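Local coordinates for acetyl-CoA acetyltransferase (Mycobacterium smegmatis, PDB 4EGV), which is probably an acyltransferase, a monomeric thiolase-like protein with a thiolase fold and an additional C-terminal domain, at residues Val64-Ile68 with Ile101-Pro105; Ala300-Glu304 with Ser316-Ala322; Leu307-Ala311 with Lys444-Thr448. One frame throughout, in Å; residues are numbered along the deposited sequence.

In the fold
The three contacts are strung along one monomer, from one end of the mixed thiolase sheet to the additional C-terminal domain. Interaction 1 joins the end of helix 61-67 to the loop leading from helix 93-101 into the edge strand 107-110; its centre is about 35 Å from that of interaction 2 and about 48 Å, across the chain's centre, from that of interaction 3. Interaction 2 lies deeper, where the central strand 294-303 meets helix 317-330. Interactions 2 and 3 have centres about 17 Å apart and touch: Glu304 CB lies 3.6 Å from Arg310 NH2. The loop between strand and helix carries residues 307-311, which receive segment 444-448 in interaction 3.

Interaction 1: residues Val64-Ile68 with Ile101-Pro105; sequences VARAI and IGADP
This is a water-bridged packing contact between the last turn of helix 61-67 and the loop that leads from helix 93-101 into the edge strand 107-110 of the large mixed sheet. Val64 to Ala67 are helical, and Ile68 leaves the helix in an extended conformation (phi/psi -63/121°). Opposite, helix 93-101 ends in a Schellman motif: Gly102 takes phi/psi 91/25°, a left-handed conformation in which a CB would be jammed against the preceding carbonyl. Ala103 to Pro105 then run extended. In register, Ala65 faces Ala103 with CA atoms 4.8 Å apart, and Ile68 faces Pro105 at 5.7 Å between CA atoms. Ala65 CB points into the turn, 3.5 Å from Ile101 O and 3.7 Å from Gly102 O. Ile68 (mt) puts CD1 4.2 Å from Ile101 CD1 and 4.4 Å from Ala103 CB, and its CG2 4.3 Å from Pro105 CB; Ile101 (pt) also reaches helix 42-56 and Leu138. Two CA-H...O contacts, Ala103 CA to Ala65 O and Pro105 CA to Ile68 O, are both 3.4 Å long. One water donates to Ala65 O and Ile68 O and accepts from Asp104 N, each at 2.7 Å. Three backbone groups are thus joined through one water, with no direct hydrogen bond between the segments, while alanine, isoleucine and proline side chains close the rest of the joint.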
loop_
_atom_site.group_PDB
_atom_site.type_symbol
_atom_site.label_atom_id
_atom_site.label_comp_id
_atom_site.label_asym_id
_atom_site.label_seq_id
_atom_site.Cartn_x
_atom_site.Cartn_y
_atom_site.Cartn_z
ATOM N N VAL A 64 -25.530 18.769 2.440
ATOM C CA VAL A 64 -24.557 17.975 1.697
ATOM C C VAL A 64 -24.889 16.499 1.812
ATOM O O VAL A 64 -24.941 15.780 0.820
ATOM C CB VAL A 64 -23.086 18.250 2.161
ATOM C CG1 VAL A 64 -22.074 17.492 1.297
ATOM C CG2 VAL A 64 -22.781 19.715 2.106
ATOM N N ALA A 65 -25.105 16.062 3.046
ATOM C CA ALA A 65 -25.550 14.714 3.351
ATOM C C ALA A 65 -26.799 14.258 2.562
ATOM O O ALA A 65 -26.845 13.134 2.064
ATOM C CB ALA A 65 -25.808 14.587 4.822
ATOM N N ARG A 66 -27.811 15.120 2.456
ATOM C CA ARG A 66 -29.005 14.796 1.661
ATOM C C ARG A 66 -28.698 14.656 0.165
ATOM O O ARG A 66 -29.442 14.002 -0.549
ATOM C CB ARG A 66 -30.158 15.786 1.914
ATOM C CG ARG A 66 -30.929 15.510 3.215
ATOM C CD ARG A 66 -32.157 16.452 3.447
ATOM N NE ARG A 66 -31.869 17.895 3.290
ATOM C CZ ARG A 66 -31.520 18.746 4.262
ATOM N NH1 ARG A 66 -31.405 18.353 5.517
ATOM N NH2 ARG A 66 -31.282 20.009 3.970
ATOM N N ALA A 67 -27.585 15.235 -0.285
ATOM C CA ALA A 67 -27.236 15.228 -1.688
ATOM C C ALA A 67 -26.369 14.032 -2.103
ATOM O O ALA A 67 -26.191 13.777 -3.297
ATOM C CB ALA A 67 -26.553 16.561 -2.080
ATOM N N ILE A 68 -25.816 13.324 -1.122
ATOM C CA ILE A 68 -25.000 12.135 -1.389
ATOM C C ILE A 68 -25.802 10.994 -2.069
ATOM O O ILE A 68 -26.777 10.491 -1.517
ATOM C CB ILE A 68 -24.281 11.586 -0.105
ATOM C CG1 ILE A 68 -23.289 12.593 0.440
ATOM C CG2 ILE A 68 -23.556 10.280 -0.395
ATOM C CD1 ILE A 68 -22.869 12.343 1.867
ATOM N N ILE A 101 -25.032 9.936 9.542
ATOM C CA ILE A 101 -24.698 11.277 9.068
ATOM C C ILE A 101 -25.872 12.004 8.389
ATOM O O ILE A 101 -25.735 13.142 8.004
ATOM C CB ILE A 101 -23.447 11.246 8.139
ATOM C CG1 ILE A 101 -23.742 10.479 6.859
ATOM C CG2 ILE A 101 -22.253 10.657 8.847
ATOM C CD1 ILE A 101 -22.866 10.809 5.751
ATOM N N GLY A 102 -27.009 11.344 8.227
ATOM C CA GLY A 102 -28.191 11.974 7.640
ATOM C C GLY A 102 -28.299 11.837 6.140
ATOM O O GLY A 102 -28.926 12.638 5.500
ATOM N N ALA A 103 -27.670 10.808 5.587
ATOM C CA ALA A 103 -27.682 10.525 4.150
ATOM C C ALA A 103 -28.652 9.391 3.839
ATOM O O ALA A 103 -28.880 8.511 4.684
ATOM C CB ALA A 103 -26.263 10.166 3.641
ATOM N N ASP A 104 -29.239 9.424 2.641
ATOM C CA ASP A 104 -30.038 8.295 2.144
ATOM C C ASP A 104 -29.735 8.043 0.645
ATOM O O ASP A 104 -30.517 8.427 -0.238
ATOM C CB ASP A 104 -31.538 8.500 2.428
ATOM C CG ASP A 104 -32.389 7.234 2.083
ATOM O OD1 ASP A 104 -31.903 6.098 2.308
ATOM O OD2 ASP A 104 -33.544 7.381 1.576
ATOM N N PRO A 105 -28.575 7.420 0.369
ATOM C CA PRO A 105 -28.048 7.377 -0.981
ATOM C C PRO A 105 -28.605 6.222 -1.748
ATOM O O PRO A 105 -28.910 5.189 -1.156
ATOM C CB PRO A 105 -26.566 7.182 -0.768
ATOM C CG PRO A 105 -26.456 6.450 0.492
ATOM C CD PRO A 105 -27.653 6.805 1.343
HETATM O O HOH W 1 -28.039 11.018 0.844
#

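Interaction 2: residues Ala300-Glu304 with Ser316-Ala322; sequences ADMKE and SPASVTA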
loop_
_atom_site.group_PDB
_atom_site.type_symbol
_atom_site.label_atom_id
_atom_site.label_comp_id
_atom_site.label_asym_id
_atom_site.label_seq_id
_atom_site.Cartn_x
_atom_site.Cartn_y
_atom_site.Cartn_z
ATOM N N ALA A 300 -3.609 5.913 -11.963
ATOM C CA ALA A 300 -3.468 4.628 -12.644
ATOM C C ALA A 300 -3.688 3.489 -11.647
ATOM O O ALA A 300 -3.489 3.666 -10.466
ATOM C CB ALA A 300 -2.137 4.511 -13.339
ATOM N N ASP A 301 -4.156 2.348 -12.135
ATOM C CA ASP A 301 -4.312 1.141 -11.339
ATOM C C ASP A 301 -3.619 -0.052 -12.041
ATOM O O ASP A 301 -3.981 -0.430 -13.145
ATOM C CB ASP A 301 -5.802 0.816 -11.055
ATOM C CG ASP A 301 -6.622 2.031 -10.541
ATOM O OD1 ASP A 301 -6.321 2.599 -9.459
ATOM O OD2 ASP A 301 -7.609 2.408 -11.212
HETATM N N MSE A 302 -2.629 -0.639 -11.386
HETATM C CA MSE A 302 -1.937 -1.778 -11.942
HETATM C C MSE A 302 -2.002 -3.016 -11.074
HETATM O O MSE A 302 -2.333 -2.940 -9.914
HETATM C CB MSE A 302 -0.494 -1.413 -12.261
HETATM C CG MSE A 302 -0.347 -0.410 -13.421
HETATM SE SE MSE A 302 -0.968 -1.039 -15.175
HETATM C CE MSE A 302 0.164 -2.633 -15.403
ATOM N N LYS A 303 -1.697 -4.166 -11.662
ATOM C CA LYS A 303 -1.766 -5.452 -10.974
ATOM C C LYS A 303 -0.659 -6.396 -11.427
ATOM O O LYS A 303 -0.405 -6.493 -12.609
ATOM C CB LYS A 303 -3.127 -6.091 -11.225
ATOM C CG LYS A 303 -3.266 -7.520 -10.701
ATOM C CD LYS A 303 -4.563 -8.170 -11.167
ATOM C CE LYS A 303 -5.742 -7.332 -10.627
ATOM N NZ LYS A 303 -6.974 -7.304 -11.465
ATOM N N GLU A 304 -0.002 -7.081 -10.485
ATOM C CA GLU A 304 0.965 -8.157 -10.779
ATOM C C GLU A 304 0.330 -9.549 -10.913
ATOM O O GLU A 304 -0.799 -9.759 -10.487
ATOM C CB GLU A 304 2.044 -8.196 -9.723
ATOM C CG GLU A 304 2.866 -6.933 -9.624
ATOM C CD GLU A 304 4.029 -6.841 -10.653
ATOM O OE1 GLU A 304 4.293 -7.795 -11.432
ATOM O OE2 GLU A 304 4.705 -5.792 -10.682
ATOM N N SER A 316 8.763 -5.029 -8.760
ATOM C CA SER A 316 7.378 -4.980 -9.183
ATOM C C SER A 316 7.261 -3.884 -10.244
ATOM O O SER A 316 7.073 -2.732 -9.911
ATOM C CB SER A 316 6.462 -4.736 -7.973
ATOM O OG SER A 316 5.105 -4.651 -8.358
ATOM N N PRO A 317 7.409 -4.251 -11.523
ATOM C CA PRO A 317 7.341 -3.284 -12.621
ATOM C C PRO A 317 5.960 -2.658 -12.806
ATOM O O PRO A 317 5.880 -1.549 -13.256
ATOM C CB PRO A 317 7.732 -4.106 -13.855
ATOM C CG PRO A 317 8.358 -5.324 -13.326
ATOM C CD PRO A 317 7.782 -5.593 -11.992
ATOM N N ALA A 318 4.896 -3.369 -12.459
ATOM C CA ALA A 318 3.527 -2.829 -12.481
ATOM C C ALA A 318 3.321 -1.626 -11.559
ATOM O O ALA A 318 2.549 -0.745 -11.849
ATOM C CB ALA A 318 2.502 -3.911 -12.184
ATOM N N SER A 319 4.029 -1.564 -10.454
ATOM C CA SER A 319 3.862 -0.435 -9.567
ATOM C C SER A 319 4.484 0.803 -10.157
ATOM O O SER A 319 3.982 1.880 -10.024
ATOM C CB SER A 319 4.437 -0.760 -8.189
ATOM O OG SER A 319 3.952 -2.017 -7.757
ATOM N N VAL A 320 5.602 0.630 -10.808
ATOM C CA VAL A 320 6.343 1.713 -11.389
ATOM C C VAL A 320 5.586 2.247 -12.594
ATOM O O VAL A 320 5.471 3.444 -12.776
ATOM C CB VAL A 320 7.734 1.211 -11.827
ATOM C CG1 VAL A 320 8.558 2.325 -12.478
ATOM C CG2 VAL A 320 8.464 0.562 -10.653
ATOM N N THR A 321 5.061 1.339 -13.402
ATOM C CA THR A 321 4.249 1.672 -14.535
ATOM C C THR A 321 3.043 2.511 -14.129
ATOM O O THR A 321 2.705 3.482 -14.817
ATOM C CB THR A 321 3.792 0.409 -15.275
ATOM O OG1 THR A 321 4.938 -0.367 -15.601
ATOM C CG2 THR A 321 3.062 0.749 -16.597
ATOM N N ALA A 322 2.410 2.150 -13.014
ATOM C CA ALA A 322 1.275 2.901 -12.481
ATOM C C ALA A 322 1.693 4.289 -12.133
ATOM O O ALA A 322 1.002 5.226 -12.484
ATOM C CB ALA A 322 0.638 2.205 -11.271
#
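Selenomethionine Met302, Glu304 and Ala318 make up the heart of this joint between the end of strand 294-303 and the first turns of helix 317-330. The axes of residues 300-303 and 317-322 run nearly antiparallel, 171° apart and 7.3 Å at closest approach, as expected when a chain leaves a sheet and folds back over its face as a helix. Met302 points at the helix: its CB lies 3.1 Å from Ala318 O and 3.9 Å from Ala318 CB, and its CG is 3.5 Å from Ala322 CB. The alanines at 318 and 322, one turn apart, both point at the strand and let it come close. Two residues earlier on the strand, Ala300 CB sits 4.2 Å from Ala322 CB.

Glu304, just past the strand, closes the other end. With chi1 and chi2 both m, its carboxylate folds over the helix start: Ser316 OG donates a hydrogen bond to Glu304 OE2 at 2.6 Å, and Ala318 N donates one to Glu304 OE2 at 3.0 Å. Neighbouring Pro317 N, 3.2 Å from Glu304 OE2, has no hydrogen to give. Outside the pair, strand 414-421 continues the sheet beside residues 300-303, and helix 432-440 touches Met302 and Glu304. A buried carboxylate oxygen thus meets the N-terminal end of a helix, satisfying a first-turn amide and a serine hydroxyl, while Met302 and Ala300 pack closely against Ala318 and Ala322.

Interaction 3: residues Leu307-Ala311 with Lys444-Thr448; sequences LLERA and KVAIT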
loop_
_atom_site.group_PDB
_atom_site.type_symbol
_atom_site.label_atom_id
_atom_site.label_comp_id
_atom_site.label_asym_id
_atom_site.label_seq_id
_atom_site.Cartn_x
_atom_site.Cartn_y
_atom_site.Cartn_z
ATOM N N LEU A 307 2.818 -14.428 -7.177
ATOM C CA LEU A 307 4.173 -14.314 -6.753
ATOM C C LEU A 307 5.125 -15.235 -7.475
ATOM O O LEU A 307 6.089 -14.824 -7.919
ATOM C CB LEU A 307 4.272 -14.438 -5.243
ATOM C CG LEU A 307 5.661 -14.394 -4.661
ATOM C CD1 LEU A 307 6.319 -13.141 -5.044
ATOM C CD2 LEU A 307 5.573 -14.516 -3.181
ATOM N N LEU A 308 4.897 -16.479 -7.663
ATOM C CA LEU A 308 5.962 -17.248 -8.303
ATOM C C LEU A 308 6.107 -17.155 -9.846
ATOM O O LEU A 308 6.980 -17.787 -10.431
ATOM C CB LEU A 308 5.704 -18.668 -7.925
ATOM C CG LEU A 308 6.256 -19.336 -6.675
ATOM C CD1 LEU A 308 7.441 -18.730 -5.986
ATOM C CD2 LEU A 308 5.218 -20.016 -5.807
ATOM N N GLU A 309 5.223 -16.405 -10.493
ATOM C CA GLU A 309 5.228 -16.244 -11.946
ATOM C C GLU A 309 6.072 -15.033 -12.369
ATOM O O GLU A 309 6.484 -14.933 -13.518
ATOM C CB GLU A 309 3.787 -16.090 -12.465
ATOM C CG GLU A 309 2.959 -17.394 -12.574
ATOM C CD GLU A 309 1.433 -17.174 -12.850
ATOM O OE1 GLU A 309 0.958 -16.010 -13.052
ATOM O OE2 GLU A 309 0.698 -18.197 -12.868
ATOM N N ARG A 310 6.325 -14.126 -11.422
ATOM C CA ARG A 310 6.988 -12.829 -11.674
ATOM C C ARG A 310 8.414 -12.975 -12.165
ATOM O O ARG A 310 9.182 -13.764 -11.612
ATOM C CB ARG A 310 6.965 -11.928 -10.425
ATOM C CG ARG A 310 5.603 -11.576 -9.977
ATOM C CD ARG A 310 5.575 -10.725 -8.751
ATOM N NE ARG A 310 4.201 -10.698 -8.258
ATOM C CZ ARG A 310 3.796 -10.178 -7.114
ATOM N NH1 ARG A 310 4.650 -9.574 -6.290
ATOM N NH2 ARG A 310 2.517 -10.267 -6.821
ATOM N N ALA A 311 8.757 -12.194 -13.192
ATOM C CA ALA A 311 10.076 -12.229 -13.826
ATOM C C ALA A 311 11.200 -12.000 -12.791
ATOM O O ALA A 311 12.204 -12.699 -12.759
ATOM C CB ALA A 311 10.141 -11.230 -14.975
ATOM N N LYS A 444 5.561 -15.798 -18.341
ATOM C CA LYS A 444 5.528 -16.166 -16.935
ATOM C C LYS A 444 6.595 -17.224 -16.681
ATOM O O LYS A 444 6.768 -18.116 -17.500
ATOM C CB LYS A 444 4.132 -16.681 -16.564
ATOM C CG LYS A 444 2.996 -15.675 -16.848
ATOM C CD LYS A 444 1.648 -16.180 -16.322
ATOM C CE LYS A 444 0.850 -17.013 -17.352
ATOM N NZ LYS A 444 -0.328 -16.225 -17.816
ATOM N N VAL A 445 7.325 -17.100 -15.568
ATOM C CA VAL A 445 8.303 -18.109 -15.108
ATOM C C VAL A 445 7.563 -19.400 -14.732
ATOM O O VAL A 445 6.464 -19.350 -14.169
ATOM C CB VAL A 445 9.152 -17.582 -13.915
ATOM C CG1 VAL A 445 10.100 -18.626 -13.387
ATOM C CG2 VAL A 445 9.909 -16.340 -14.279
ATOM N N ALA A 446 8.153 -20.543 -15.085
ATOM C CA ALA A 446 7.500 -21.846 -14.932
ATOM C C ALA A 446 7.668 -22.386 -13.511
ATOM O O ALA A 446 8.677 -22.138 -12.875
ATOM C CB ALA A 446 8.026 -22.841 -15.970
ATOM N N ILE A 447 6.657 -23.097 -13.020
ATOM C CA ILE A 447 6.638 -23.645 -11.655
ATOM C C ILE A 447 6.542 -25.188 -11.721
ATOM O O ILE A 447 5.745 -25.745 -12.483
ATOM C CB ILE A 447 5.440 -23.070 -10.797
ATOM C CG1 ILE A 447 5.379 -21.540 -10.876
ATOM C CG2 ILE A 447 5.541 -23.517 -9.340
ATOM C CD1 ILE A 447 3.978 -20.979 -10.899
ATOM N N THR A 448 7.384 -25.863 -10.950
ATOM C CA THR A 448 7.230 -27.285 -10.724
ATOM C C THR A 448 6.755 -27.427 -9.289
ATOM O O THR A 448 7.537 -27.215 -8.357
ATOM C CB THR A 448 8.570 -28.048 -10.890
ATOM O OG1 THR A 448 9.283 -27.537 -12.026
ATOM C CG2 THR A 448 8.335 -29.565 -11.052
#
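Glu309 lays its side chain across Lys444 and Ile447: OE1 comes to 3.3 Å from Lys444 CD, and CG to 4.1 Å from Ile447 CD1. The contact with the lysine is along its aliphatic arm; Lys444 NZ stays 4.9 Å from Glu309 OE1, too far for a salt bridge. The backbone of Glu309 does the polar work, its carbonyl O accepting a 3.1 Å hydrogen bond from Val445 N with an angle of 161° at the hydrogen. The CA atoms of Glu309 and Val445 stand 4.8 Å apart, and the touching parts of the two segments run 142° from each other.

Val445 points toward residues 307-311, its CG2 3.8 Å from Arg310 O and 4.1 Å from Ala311 CA. Farther along residues 444-448, Leu308 CB meets Ile447 CG1 at 4.1 Å. Arg482, on strand 482-487, bonds through NH1 to the carbonyls of both Leu308 and Arg310, and its backbone pairs with Ala446 and Thr448. The pairing is thus a loop-to-loop contact between domains: the 304-316 connection of the thiolase fold docks against the segment leading into the five-stranded antiparallel sheet of the additional C-terminal domain, which belongs to the OB clan.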